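Local coordinates for Ice-binding protein (Leucosporidium, PDB 3UYU), which binds to the surface of ice crystals and inhibits their growth, conferring freeze tolerance with low thermal hysteresis activity, at residues F47-D52 with T56-P61; T42-F47 with I67-Y72. The protein carries 2 engineered substitutions. All coordinates share one frame; numbering follows the deposited sequence.

Interaction 1: F47-D52 with T56-P61; sequences FGLTQD and TYATSP
Thr-50 and Thr-59 face each other as an antiparallel hydrogen-bonded pair at the centre of a short beta hairpin. Thr-50 N gives its hydrogen to Thr-59 O at 3.0 Å, and the return bond from Thr-59 N to Thr-50 O is equally long. Further along, Asp-52 N points at Tyr-57 O, a carbonyl whose position is less certain. Where the strands part, Ser-60 takes over with its side chain: OG lies 2.7 Å from Phe-47 O and donates to one of its lone pairs, lying in the plane of the carbonyl. That reach follows from a chi1 of 170°, which sets OG opposite the backbone N; the same hydroxyl lies at the edge of the Phe-47 ring. On the Thr-50 and Thr-59 side, a water gives hydrogens to Gly-48 O and Thr-59 O and also bonds to Thr-50 OG1. Asp-52 crosses the Tyr-57 side chain at a slant, CG 3.8 Å from CE1, its carboxylate plane turned 31° from the ring, while OD2 rests 3.6 Å from Thr-59 CG2. With the carboxylate cut back to an alanine here, the Tyr-57 ring would probably be freer to turn, with a gap opening beside Thr-59 CG2. On the other side Leu-49 CD2 meets Ala-58 CB at 4.1 Å. Beneath the hairpin, Leu-49 also touches Ile-67 of strand 67-69, and Phe-47 packs on Ile-22 and Ser-24 of strand 21-25.

Interaction 2: T42-F47 with I67-Y72; sequences TYITGF and IYAADY
Ile-44 and Ile-67 meet inside the right-handed beta-helix, each reaching inward from a different wall of the coil. Strand 44-45 is an outermost strand, within this chain, of the parallel sheet that carries the ice-binding positions inferred at Thr-45, Ser-127 and Ala-214; strand 67-69 pairs in parallel with strand 34-36. The two backbones stand well apart, with the CA atoms of Ile-44 and Ala-69 8.3 Å from each other, and side chains span the distance. Ile-44 does so with a single methyl. Its CG1 branch lies opposite the carbonyl carbon (chi1 -61°) and continues extended, chi2 173°, which carries CD1 to the far wall. There CD1 meets the beta-branch methyl of Ile-67, CG2, at 3.6 Å, rather than the end of its longer arm, and the two side chains pass each other at a slant. The same CD1 also lies 3.8 Å from the backbone atom Tyr-68 O and 4.3 Å from Ala-69 CB, so one methyl touches three successive residues, Ile-67 to Ala-69. All four residues are buried. Val-36 of strand 34-36 touches both Ile-44 and Ala-69, while Ile-34 packs against Ile-67. Thr-45, next along from Ile-44, is exposed, in keeping with the alternation of a strand that has one neighbour inside and the next at the surface. Beyond Ala-69 a type I turn closes with Tyr-72 N bonded to Ala-69 O, and the Tyr-72 ring lays one face over Ala-69 CB. At this end the two segments are joined through solvent: a water donates to Asp-71 OD2 at 2.7 Å and accepts a weak bond from Thr-42 N at 3.1 Å.

How the interactions relate
The centres of the two interactions lie about 8 Å apart, on the same side of the chain's centre, and Phe-47 belongs to both. Along the chain, strand 44-45 leads into strand 50-51, then come 58-59, 63-64 and 67-69, so the hairpin of interaction 1 is nested within the loop that interaction 2 closes. They also touch directly: Ala-58 N lies 2.8 Å from Ile-67 O, a probable hydrogen bond, and Tyr-57 CB packs against the same carbonyl oxygen. Interaction 2 thus belongs to the interior of the beta-helix, on the inner side of the sheet that bears the inferred ice-binding positions, while the hairpin of interaction 1 lies against this coil.

Interaction 1: F47-D52 with T56-P61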
loop_
_atom_site.group_PDB
_atom_site.type_symbol
_atom_site.label_atom_id
_atom_site.label_comp_id
_atom_site.label_asym_id
_atom_site.label_seq_id
_atom_site.Cartn_x
_atom_site.Cartn_y
_atom_site.Cartn_z
ATOM N N PHE A 47 -18.027 21.130 -2.751
ATOM C CA PHE A 47 -16.867 21.327 -3.616
ATOM C C PHE A 47 -17.156 21.719 -5.040
ATOM O O PHE A 47 -16.262 22.101 -5.796
ATOM C CB PHE A 47 -15.893 20.061 -3.603
ATOM C CG PHE A 47 -15.114 19.896 -2.323
ATOM C CD1 PHE A 47 -13.861 20.445 -2.201
ATOM C CD2 PHE A 47 -15.635 19.181 -1.251
ATOM C CE1 PHE A 47 -13.131 20.247 -1.024
ATOM C CE2 PHE A 47 -14.961 18.966 -0.074
ATOM C CZ PHE A 47 -13.654 19.549 0.050
ATOM N N GLY A 48 -18.414 21.590 -5.493
ATOM C CA GLY A 48 -18.627 21.812 -6.923
ATOM C C GLY A 48 -17.817 20.948 -7.869
ATOM O O GLY A 48 -17.163 21.472 -8.783
ATOM N N LEU A 49 -17.822 19.617 -7.607
ATOM C CA LEU A 49 -17.059 18.649 -8.392
ATOM C C LEU A 49 -17.439 18.619 -9.853
ATOM O O LEU A 49 -18.631 18.677 -10.176
ATOM C CB LEU A 49 -17.283 17.232 -7.834
ATOM C CG LEU A 49 -16.911 17.055 -6.372
ATOM C CD1 LEU A 49 -17.205 15.620 -5.934
ATOM C CD2 LEU A 49 -15.410 17.383 -6.240
ATOM N N THR A 50 -16.438 18.588 -10.722
ATOM C CA THR A 50 -16.573 18.323 -12.151
ATOM C C THR A 50 -15.776 17.025 -12.433
ATOM O O THR A 50 -14.583 16.913 -12.125
ATOM C CB THR A 50 -15.984 19.519 -13.028
ATOM O OG1 THR A 50 -16.731 20.722 -12.797
ATOM C CG2 THR A 50 -16.038 19.193 -14.523
ATOM N N GLN A 51 -16.416 16.037 -13.020
ATOM C CA GLN A 51 -15.762 14.728 -13.163
ATOM C C GLN A 51 -15.068 14.752 -14.530
ATOM O O GLN A 51 -15.532 15.404 -15.474
ATOM C CB GLN A 51 -16.785 13.597 -12.893
ATOM C CG GLN A 51 -16.439 12.112 -13.143
ATOM C CD GLN A 51 -15.292 11.519 -12.304
ATOM O OE1 GLN A 51 -15.467 11.116 -11.177
ATOM N NE2 GLN A 51 -14.136 11.389 -12.920
ATOM N N ASP A 52 -13.892 14.133 -14.620
ATOM C CA ASP A 52 -13.056 14.342 -15.808
ATOM C C ASP A 52 -13.435 13.332 -16.956
ATOM O O ASP A 52 -14.569 12.824 -16.913
ATOM C CB ASP A 52 -11.564 14.506 -15.410
ATOM C CG ASP A 52 -11.118 16.007 -15.329
ATOM O OD1 ASP A 52 -10.214 16.412 -16.108
ATOM O OD2 ASP A 52 -11.645 16.775 -14.471
ATOM N N THR A 56 -12.379 8.886 -13.602
ATOM C CA THR A 56 -11.469 8.349 -12.572
ATOM C C THR A 56 -11.232 9.296 -11.385
ATOM O O THR A 56 -10.997 8.855 -10.263
ATOM C CB THR A 56 -10.172 7.786 -13.177
ATOM O OG1 THR A 56 -9.201 8.818 -13.327
ATOM C CG2 THR A 56 -10.467 7.202 -14.620
ATOM N N TYR A 57 -11.435 10.599 -11.632
ATOM C CA TYR A 57 -11.311 11.517 -10.533
ATOM C C TYR A 57 -12.135 12.741 -10.869
ATOM O O TYR A 57 -12.711 12.785 -11.979
ATOM C CB TYR A 57 -9.818 11.891 -10.342
ATOM C CG TYR A 57 -9.110 12.558 -11.531
ATOM C CD1 TYR A 57 -9.337 13.931 -11.854
ATOM C CD2 TYR A 57 -8.124 11.861 -12.258
ATOM C CE1 TYR A 57 -8.665 14.543 -12.854
ATOM C CE2 TYR A 57 -7.482 12.457 -13.308
ATOM C CZ TYR A 57 -7.744 13.808 -13.596
ATOM O OH TYR A 57 -7.074 14.425 -14.614
ATOM N N ALA A 58 -12.168 13.707 -9.961
ATOM C CA ALA A 58 -12.922 14.973 -10.178
ATOM C C ALA A 58 -11.963 16.107 -9.738
ATOM O O ALA A 58 -10.928 15.906 -9.084
ATOM C CB ALA A 58 -14.146 14.979 -9.325
ATOM N N THR A 59 -12.342 17.291 -10.161
ATOM C CA THR A 59 -11.704 18.558 -9.798
ATOM C C THR A 59 -12.661 19.523 -9.165
ATOM O O THR A 59 -13.883 19.434 -9.349
ATOM C CB THR A 59 -11.017 19.197 -11.002
ATOM O OG1 THR A 59 -12.009 19.611 -11.951
ATOM C CG2 THR A 59 -10.012 18.216 -11.663
ATOM N N SER A 60 -12.094 20.448 -8.375
ATOM C CA SER A 60 -12.807 21.554 -7.682
ATOM C C SER A 60 -11.894 22.789 -7.623
ATOM O O SER A 60 -10.705 22.650 -7.412
ATOM C CB SER A 60 -13.066 21.198 -6.258
ATOM O OG SER A 60 -13.549 22.321 -5.510
ATOM N N PRO A 61 -12.452 24.008 -7.758
ATOM C CA PRO A 61 -11.618 25.193 -7.624
ATOM C C PRO A 61 -10.961 25.249 -6.245
ATOM O O PRO A 61 -9.906 25.909 -6.132
ATOM C CB PRO A 61 -12.616 26.362 -7.816
ATOM C CG PRO A 61 -13.710 25.754 -8.695
ATOM C CD PRO A 61 -13.850 24.339 -8.124
HETATM O O HOH W 1 -15.012 21.849 -10.933
#

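Interaction 2: T42-F47 with I67-Y72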
loop_
_atom_site.group_PDB
_atom_site.type_symbol
_atom_site.label_atom_id
_atom_site.label_comp_id
_atom_site.label_asym_id
_atom_site.label_seq_id
_atom_site.Cartn_x
_atom_site.Cartn_y
_atom_site.Cartn_z
ATOM N N THR A 42 -20.989 11.080 -3.610
ATOM C CA THR A 42 -22.076 11.861 -3.043
ATOM C C THR A 42 -21.816 12.323 -1.594
ATOM O O THR A 42 -22.447 13.248 -1.088
ATOM C CB THR A 42 -23.412 11.014 -3.170
ATOM O OG1 THR A 42 -24.476 11.708 -2.512
ATOM C CG2 THR A 42 -23.298 9.769 -2.478
ATOM N N TYR A 43 -20.827 11.736 -0.919
ATOM C CA TYR A 43 -20.502 12.145 0.423
ATOM C C TYR A 43 -19.340 13.171 0.476
ATOM O O TYR A 43 -18.913 13.482 1.597
ATOM C CB TYR A 43 -20.086 10.910 1.231
ATOM C CG TYR A 43 -21.246 9.999 1.544
ATOM C CD1 TYR A 43 -22.120 10.318 2.557
ATOM C CD2 TYR A 43 -21.487 8.866 0.768
ATOM C CE1 TYR A 43 -23.196 9.480 2.873
ATOM C CE2 TYR A 43 -22.579 8.021 1.064
ATOM C CZ TYR A 43 -23.398 8.333 2.118
ATOM O OH TYR A 43 -24.451 7.504 2.432
ATOM N N ILE A 44 -18.913 13.622 -0.690
ATOM C CA ILE A 44 -18.010 14.808 -0.814
ATOM C C ILE A 44 -18.892 15.996 -1.226
ATOM O O ILE A 44 -19.389 16.036 -2.347
ATOM C CB ILE A 44 -16.917 14.565 -1.830
ATOM C CG1 ILE A 44 -16.033 13.353 -1.419
ATOM C CG2 ILE A 44 -16.051 15.879 -2.056
ATOM C CD1 ILE A 44 -14.961 12.960 -2.572
ATOM N N THR A 45 -19.069 16.942 -0.302
ATOM C CA THR A 45 -20.108 17.981 -0.430
ATOM C C THR A 45 -19.452 19.353 -0.300
ATOM O O THR A 45 -18.515 19.532 0.507
ATOM C CB THR A 45 -21.262 17.848 0.643
ATOM O OG1 THR A 45 -20.764 17.902 1.978
ATOM C CG2 THR A 45 -22.044 16.512 0.457
ATOM N N GLY A 46 -19.995 20.306 -1.066
ATOM C CA GLY A 46 -19.616 21.713 -1.009
ATOM C C GLY A 46 -18.448 22.060 -1.876
ATOM O O GLY A 46 -17.948 23.203 -1.817
ATOM N N PHE A 47 -18.027 21.130 -2.751
ATOM C CA PHE A 47 -16.867 21.327 -3.616
ATOM C C PHE A 47 -17.156 21.719 -5.040
ATOM O O PHE A 47 -16.262 22.101 -5.796
ATOM C CB PHE A 47 -15.893 20.061 -3.603
ATOM C CG PHE A 47 -15.114 19.896 -2.323
ATOM C CD1 PHE A 47 -13.861 20.445 -2.201
ATOM C CD2 PHE A 47 -15.635 19.181 -1.251
ATOM C CE1 PHE A 47 -13.131 20.247 -1.024
ATOM C CE2 PHE A 47 -14.961 18.966 -0.074
ATOM C CZ PHE A 47 -13.654 19.549 0.050
ATOM N N ILE A 67 -9.524 14.739 -6.890
ATOM C CA ILE A 67 -10.492 14.299 -5.901
ATOM C C ILE A 67 -10.924 12.910 -6.327
ATOM O O ILE A 67 -11.291 12.727 -7.467
ATOM C CB ILE A 67 -11.768 15.228 -5.892
ATOM C CG1 ILE A 67 -11.277 16.620 -5.499
ATOM C CG2 ILE A 67 -12.813 14.666 -4.898
ATOM C CD1 ILE A 67 -12.224 17.788 -5.767
ATOM N N TYR A 68 -10.910 12.013 -5.378
ATOM C CA TYR A 68 -11.157 10.551 -5.644
ATOM C C TYR A 68 -12.247 10.050 -4.722
ATOM O O TYR A 68 -12.322 10.363 -3.529
ATOM C CB TYR A 68 -9.869 9.756 -5.337
ATOM C CG TYR A 68 -8.707 10.068 -6.248
ATOM C CD1 TYR A 68 -8.670 9.619 -7.577
ATOM C CD2 TYR A 68 -7.607 10.820 -5.768
ATOM C CE1 TYR A 68 -7.600 9.890 -8.387
ATOM C CE2 TYR A 68 -6.557 11.115 -6.614
ATOM C CZ TYR A 68 -6.551 10.655 -7.937
ATOM O OH TYR A 68 -5.487 10.916 -8.775
ATOM N N ALA A 69 -13.125 9.173 -5.273
ATOM C CA ALA A 69 -14.143 8.479 -4.448
ATOM C C ALA A 69 -14.294 7.029 -4.871
ATOM O O ALA A 69 -13.900 6.701 -5.992
ATOM C CB ALA A 69 -15.516 9.194 -4.588
ATOM N N ALA A 70 -14.909 6.266 -3.946
ATOM C CA ALA A 70 -14.892 4.762 -4.064
ATOM C C ALA A 70 -15.718 4.286 -5.307
ATOM O O ALA A 70 -15.518 3.139 -5.725
ATOM C CB ALA A 70 -15.368 4.096 -2.796
ATOM N N ASP A 71 -16.645 5.107 -5.828
ATOM C CA ASP A 71 -17.451 4.711 -7.018
ATOM C C ASP A 71 -16.880 5.148 -8.356
ATOM O O ASP A 71 -17.484 4.922 -9.437
ATOM C CB ASP A 71 -18.919 5.185 -6.878
ATOM C CG ASP A 71 -19.053 6.708 -6.659
ATOM O OD1 ASP A 71 -18.207 7.332 -5.942
ATOM O OD2 ASP A 71 -20.059 7.299 -7.119
ATOM N N TYR A 72 -15.710 5.804 -8.344
ATOM C CA TYR A 72 -15.062 6.182 -9.543
ATOM C C TYR A 72 -14.418 5.006 -10.305
ATOM O O TYR A 72 -14.341 3.907 -9.796
ATOM C CB TYR A 72 -14.017 7.311 -9.254
ATOM C CG TYR A 72 -14.635 8.695 -8.902
ATOM C CD1 TYR A 72 -16.013 8.963 -8.933
ATOM C CD2 TYR A 72 -13.768 9.758 -8.529
ATOM C CE1 TYR A 72 -16.529 10.262 -8.654
ATOM C CE2 TYR A 72 -14.286 11.054 -8.223
ATOM C CZ TYR A 72 -15.653 11.276 -8.282
ATOM O OH TYR A 72 -16.128 12.538 -8.016
HETATM O O HOH W 2 -21.750 9.041 -5.873
#